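Local coordinates for hypothetical protein PA1234 (Pseudomonas aeruginosa, PDB 1Z6N) that is of unknown function but belongs to the thioredoxin family, binds a metal ion and may act in thiol-disulfide chemistry, at residues Q26-V29 with A30-Q34; L76-A79 with Q80-P84. All blocks are in the same frame, centred on the assembly; numbering follows the deposited sequence.

Interaction 1 of 2, residues Q26-V29 with A30-Q34; sequences QGAV and ARFRQ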
loop_
_atom_site.group_PDB
_atom_site.type_symbol
_atom_site.label_atom_id
_atom_site.label_comp_id
_atom_site.label_asym_id
_atom_site.label_seq_id
_atom_site.Cartn_x
_atom_site.Cartn_y
_atom_site.Cartn_z
ATOM N N GLN A 26 -1.208 -16.508 0.217
ATOM C CA GLN A 26 -1.013 -16.245 1.642
ATOM C C GLN A 26 0.435 -16.494 2.050
ATOM O O GLN A 26 0.988 -15.731 2.825
ATOM C CB GLN A 26 -1.935 -17.103 2.499
ATOM C CG GLN A 26 -3.417 -16.848 2.259
ATOM C CD GLN A 26 -4.277 -17.827 3.026
ATOM O OE1 GLN A 26 -3.840 -18.421 4.024
ATOM N NE2 GLN A 26 -5.481 -18.054 2.544
ATOM N N GLY A 27 1.025 -17.560 1.515
ATOM C CA GLY A 27 2.418 -17.909 1.815
ATOM C C GLY A 27 3.357 -16.818 1.339
ATOM O O GLY A 27 4.286 -16.424 2.061
ATOM N N ALA A 28 3.111 -16.318 0.123
ATOM C CA ALA A 28 3.964 -15.272 -0.458
ATOM C C ALA A 28 3.934 -14.028 0.427
ATOM O O ALA A 28 4.965 -13.442 0.747
ATOM C CB ALA A 28 3.523 -14.939 -1.890
ATOM N N VAL A 29 2.730 -13.623 0.831
ATOM C CA VAL A 29 2.579 -12.486 1.732
ATOM C C VAL A 29 3.315 -12.709 3.062
ATOM O O VAL A 29 4.029 -11.826 3.536
ATOM C CB VAL A 29 1.090 -12.155 1.986
ATOM C CG1 VAL A 29 0.947 -11.210 3.178
ATOM C CG2 VAL A 29 0.480 -11.583 0.713
ATOM N N ALA A 30 3.130 -13.887 3.666
ATOM C CA ALA A 30 3.799 -14.239 4.925
ATOM C C ALA A 30 5.308 -14.102 4.822
ATOM O O ALA A 30 5.964 -13.639 5.763
ATOM C CB ALA A 30 3.440 -15.650 5.339
ATOM N N ARG A 31 5.862 -14.531 3.692
ATOM C CA ARG A 31 7.313 -14.511 3.502
ATOM C C ARG A 31 7.849 -13.106 3.226
ATOM O O ARG A 31 8.922 -12.757 3.712
ATOM C CB ARG A 31 7.732 -15.483 2.409
ATOM C CG ARG A 31 7.595 -16.931 2.850
ATOM C CD ARG A 31 8.133 -17.902 1.818
ATOM N NE ARG A 31 7.452 -17.750 0.530
ATOM C CZ ARG A 31 6.361 -18.419 0.165
ATOM N NH1 ARG A 31 5.778 -19.286 0.985
ATOM N NH2 ARG A 31 5.846 -18.204 -1.040
ATOM N N PHE A 32 7.118 -12.288 2.465
ATOM C CA PHE A 32 7.546 -10.895 2.303
ATOM C C PHE A 32 7.512 -10.201 3.659
ATOM O O PHE A 32 8.413 -9.432 4.003
ATOM C CB PHE A 32 6.687 -10.123 1.279
ATOM C CG PHE A 32 6.884 -10.566 -0.145
ATOM C CD1 PHE A 32 8.165 -10.561 -0.729
ATOM C CD2 PHE A 32 5.798 -10.978 -0.912
ATOM C CE1 PHE A 32 8.335 -10.991 -2.056
ATOM C CE2 PHE A 32 5.957 -11.401 -2.233
ATOM C CZ PHE A 32 7.233 -11.404 -2.809
ATOM N N ARG A 33 6.468 -10.482 4.435
ATOM C CA ARG A 33 6.320 -9.933 5.773
ATOM C C ARG A 33 7.482 -10.369 6.666
ATOM O O ARG A 33 8.112 -9.542 7.329
ATOM C CB ARG A 33 4.974 -10.344 6.368
ATOM C CG ARG A 33 4.685 -9.790 7.746
ATOM C CD ARG A 33 3.480 -10.490 8.411
ATOM N NE ARG A 33 2.233 -10.466 7.634
ATOM C CZ ARG A 33 1.403 -11.509 7.541
ATOM N NH1 ARG A 33 1.698 -12.655 8.148
ATOM N NH2 ARG A 33 0.288 -11.422 6.826
ATOM N N GLN A 34 7.789 -11.662 6.653
ATOM C CA GLN A 34 8.903 -12.178 7.450
ATOM C C GLN A 34 10.245 -11.562 7.038
ATOM O O GLN A 34 11.106 -11.340 7.894
ATOM C CB GLN A 34 8.955 -13.711 7.387
ATOM C CG GLN A 34 9.952 -14.354 8.330
ATOM C CD GLN A 34 9.900 -15.854 8.235
ATOM O OE1 GLN A 34 10.918 -16.535 8.384
ATOM N NE2 GLN A 34 8.704 -16.386 7.965
#
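Gln26 accepts a backbone hydrogen bond at its O from Ala30 N (2.9 Å), while its amide turns back to Gly21 near the start of the helix. Gly27 follows with its O hydrogen-bonded to Arg31 N, and the Arg31 side chain folds back over this peptide: bent at chi3 (-58°), it lays one guanidinium face on the carbonyl, with Gly27 O 3.4 Å from Arg31 CZ. The O lies over the centre of the flat group, where no N-H of the guanidinium points at it well enough to count as a hydrogen bond. Ala28 O accepts a hydrogen bond from Phe32 N, and its CB reaches Phe32 CE2 at 4.3 Å. All this lies on helix 23-39, an alpha-helix of a thioredoxin-family alpha/beta protein; its Ala28, Val29 and Phe32 side chains pack on Gln70 and Ile71 of helix 67-82. Val29, the buried residue here, gives its O to Arg33 N at 2.9 Å. With CG1 anti to its backbone N (chi1 166°), that methyl reaches the tip of the Arg33 side chain at a slant, 3.7 Å from NH2. Phe14 and Val18 of helix 14-19 also pack against Val29.

Interaction 2 of 2, residues L76-A79 with Q80-P84; sequences LDFA and QRLQP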
loop_
_atom_site.group_PDB
_atom_site.type_symbol
_atom_site.label_atom_id
_atom_site.label_comp_id
_atom_site.label_asym_id
_atom_site.label_seq_id
_atom_site.Cartn_x
_atom_site.Cartn_y
_atom_site.Cartn_z
ATOM N N LEU A 76 3.146 -2.183 3.545
ATOM C CA LEU A 76 2.289 -1.143 4.109
ATOM C C LEU A 76 1.540 -1.643 5.352
ATOM O O LEU A 76 1.337 -0.885 6.297
ATOM C CB LEU A 76 1.345 -0.548 3.052
ATOM C CG LEU A 76 2.064 0.225 1.930
ATOM C CD1 LEU A 76 1.049 0.724 0.916
ATOM C CD2 LEU A 76 2.899 1.398 2.484
ATOM N N ASP A 77 1.174 -2.917 5.367
ATOM C CA ASP A 77 0.601 -3.500 6.577
ATOM C C ASP A 77 1.599 -3.517 7.734
ATOM O O ASP A 77 1.243 -3.237 8.891
ATOM C CB ASP A 77 0.086 -4.906 6.307
ATOM C CG ASP A 77 -0.358 -5.604 7.581
ATOM O OD1 ASP A 77 -1.417 -5.207 8.122
ATOM O OD2 ASP A 77 0.363 -6.523 8.035
ATOM N N PHE A 78 2.855 -3.823 7.429
ATOM C CA PHE A 78 3.900 -3.772 8.456
ATOM C C PHE A 78 3.969 -2.365 9.056
ATOM O O PHE A 78 4.012 -2.209 10.277
ATOM C CB PHE A 78 5.227 -4.227 7.868
ATOM C CG PHE A 78 6.358 -4.270 8.858
ATOM C CD1 PHE A 78 6.302 -5.087 9.988
ATOM C CD2 PHE A 78 7.507 -3.526 8.631
ATOM C CE1 PHE A 78 7.376 -5.123 10.897
ATOM C CE2 PHE A 78 8.582 -3.569 9.532
ATOM C CZ PHE A 78 8.504 -4.368 10.656
ATOM N N ALA A 79 3.903 -1.344 8.200
ATOM C CA ALA A 79 3.916 0.048 8.667
ATOM C C ALA A 79 2.723 0.368 9.562
ATOM O O ALA A 79 2.873 1.023 10.588
ATOM C CB ALA A 79 3.997 1.028 7.492
ATOM N N GLN A 80 1.531 -0.119 9.196
ATOM C CA GLN A 80 0.353 0.156 10.008
ATOM C C GLN A 80 0.406 -0.569 11.362
ATOM O O GLN A 80 -0.145 -0.091 12.357
ATOM C CB GLN A 80 -0.924 -0.178 9.239
ATOM C CG GLN A 80 -1.403 -1.619 9.358
ATOM C CD GLN A 80 -2.733 -1.841 8.655
ATOM O OE1 GLN A 80 -2.980 -2.891 8.016
ATOM N NE2 GLN A 80 -3.601 -0.846 8.744
ATOM N N ARG A 81 1.087 -1.712 11.409
ATOM C CA ARG A 81 1.252 -2.422 12.671
ATOM C C ARG A 81 2.237 -1.698 13.593
ATOM O O ARG A 81 2.075 -1.712 14.815
ATOM C CB ARG A 81 1.666 -3.873 12.418
ATOM C CG ARG A 81 0.515 -4.670 11.823
ATOM C CD ARG A 81 0.820 -6.149 11.677
ATOM N NE ARG A 81 1.768 -6.427 10.601
ATOM C CZ ARG A 81 3.017 -6.846 10.795
ATOM N NH1 ARG A 81 3.474 -7.030 12.030
ATOM N NH2 ARG A 81 3.809 -7.086 9.754
ATOM N N LEU A 82 3.234 -1.048 12.997
ATOM C CA LEU A 82 4.206 -0.250 13.763
ATOM C C LEU A 82 3.657 1.123 14.141
ATOM O O LEU A 82 4.051 1.711 15.156
ATOM C CB LEU A 82 5.489 -0.066 12.957
ATOM C CG LEU A 82 6.324 -1.307 12.627
ATOM C CD1 LEU A 82 7.402 -0.914 11.635
ATOM C CD2 LEU A 82 6.943 -1.956 13.865
ATOM N N GLN A 83 2.762 1.643 13.308
ATOM C CA GLN A 83 2.203 2.974 13.506
ATOM C C GLN A 83 0.683 2.931 13.314
ATOM O O GLN A 83 0.197 3.121 12.203
ATOM C CB GLN A 83 2.885 3.975 12.554
ATOM C CG GLN A 83 2.403 5.431 12.635
ATOM C CD GLN A 83 2.203 5.917 14.053
ATOM O OE1 GLN A 83 1.149 5.701 14.655
ATOM N NE2 GLN A 83 3.217 6.582 14.598
ATOM N N PRO A 84 -0.068 2.642 14.395
ATOM C CA PRO A 84 -1.531 2.530 14.395
ATOM C C PRO A 84 -2.261 3.757 13.831
ATOM O O PRO A 84 -3.419 3.638 13.437
ATOM C CB PRO A 84 -1.873 2.322 15.884
ATOM C CG PRO A 84 -0.648 2.734 16.620
ATOM C CD PRO A 84 0.479 2.352 15.732
HETATM O O HOH W 1 2.701 -7.293 6.852
#
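Phe78 is overlapped by Leu82, whose CD1 methyl rests over one face of the ring in a CH-pi contact, 3.9 Å from the centroid and closest to Phe78 CE2 at 3.6 Å. At the ring's edge, near its plane, comes Arg81: its NH2 is 3.2 Å from Phe78 CD1, with the guanidinium turned 53° from the ring. With CG anti to the backbone N (chi1 -177°), the ring stands out from the helix, where Leu82 reaches its face and Arg81 its edge. One turn of helix also pairs Asp77 with Arg81. Arg81 NE donates to Asp77 OD2 over 2.9 Å, nearly in the guanidinium plane but from above the carboxylate plane, and a water bridges the same pair, giving a hydrogen to OD2 and accepting one from Arg81 NH2. The backbone bond Gln83 N to Ala79 O (2.8 Å) closes the last turn of helix 67-82, the crossover helix of a beta-alpha-beta unit between strands 56-61 and 86-91. Beyond the segments, Phe78 packs on Leu36 of helix 23-39, and Arg81 NH2 forms a salt bridge with Glu37. Sharing its guanidinium between two carboxylates, Arg81 probably stays charged and offsets the negative charge of buried Asp77.

Overall arrangement
Interaction 1 comes first along the chain, on helix 23-39, and interaction 2 follows on helix 67-82, with helix 43-50 and strand 56-61 between them. Their centres are about 15 Å apart, yet they meet where the two helices pack: Arg33 CG of interaction 1 lies 3.5 Å from Arg81 NH2 of interaction 2. Helix 67-82 joins two neighbouring parallel strands of the four-stranded mixed sheet; helix 23-39 lies against it, with helix 14-19 touching both contacts. Residues 26-34 form a surface contact, whereas 76-84 is partly buried. A CxxC pattern, Cys66 and Cys69, sits at the start of helix 67-82, as in thioredoxins; interaction 2 lies at the opposite, C-terminal end, away from the possible redox site.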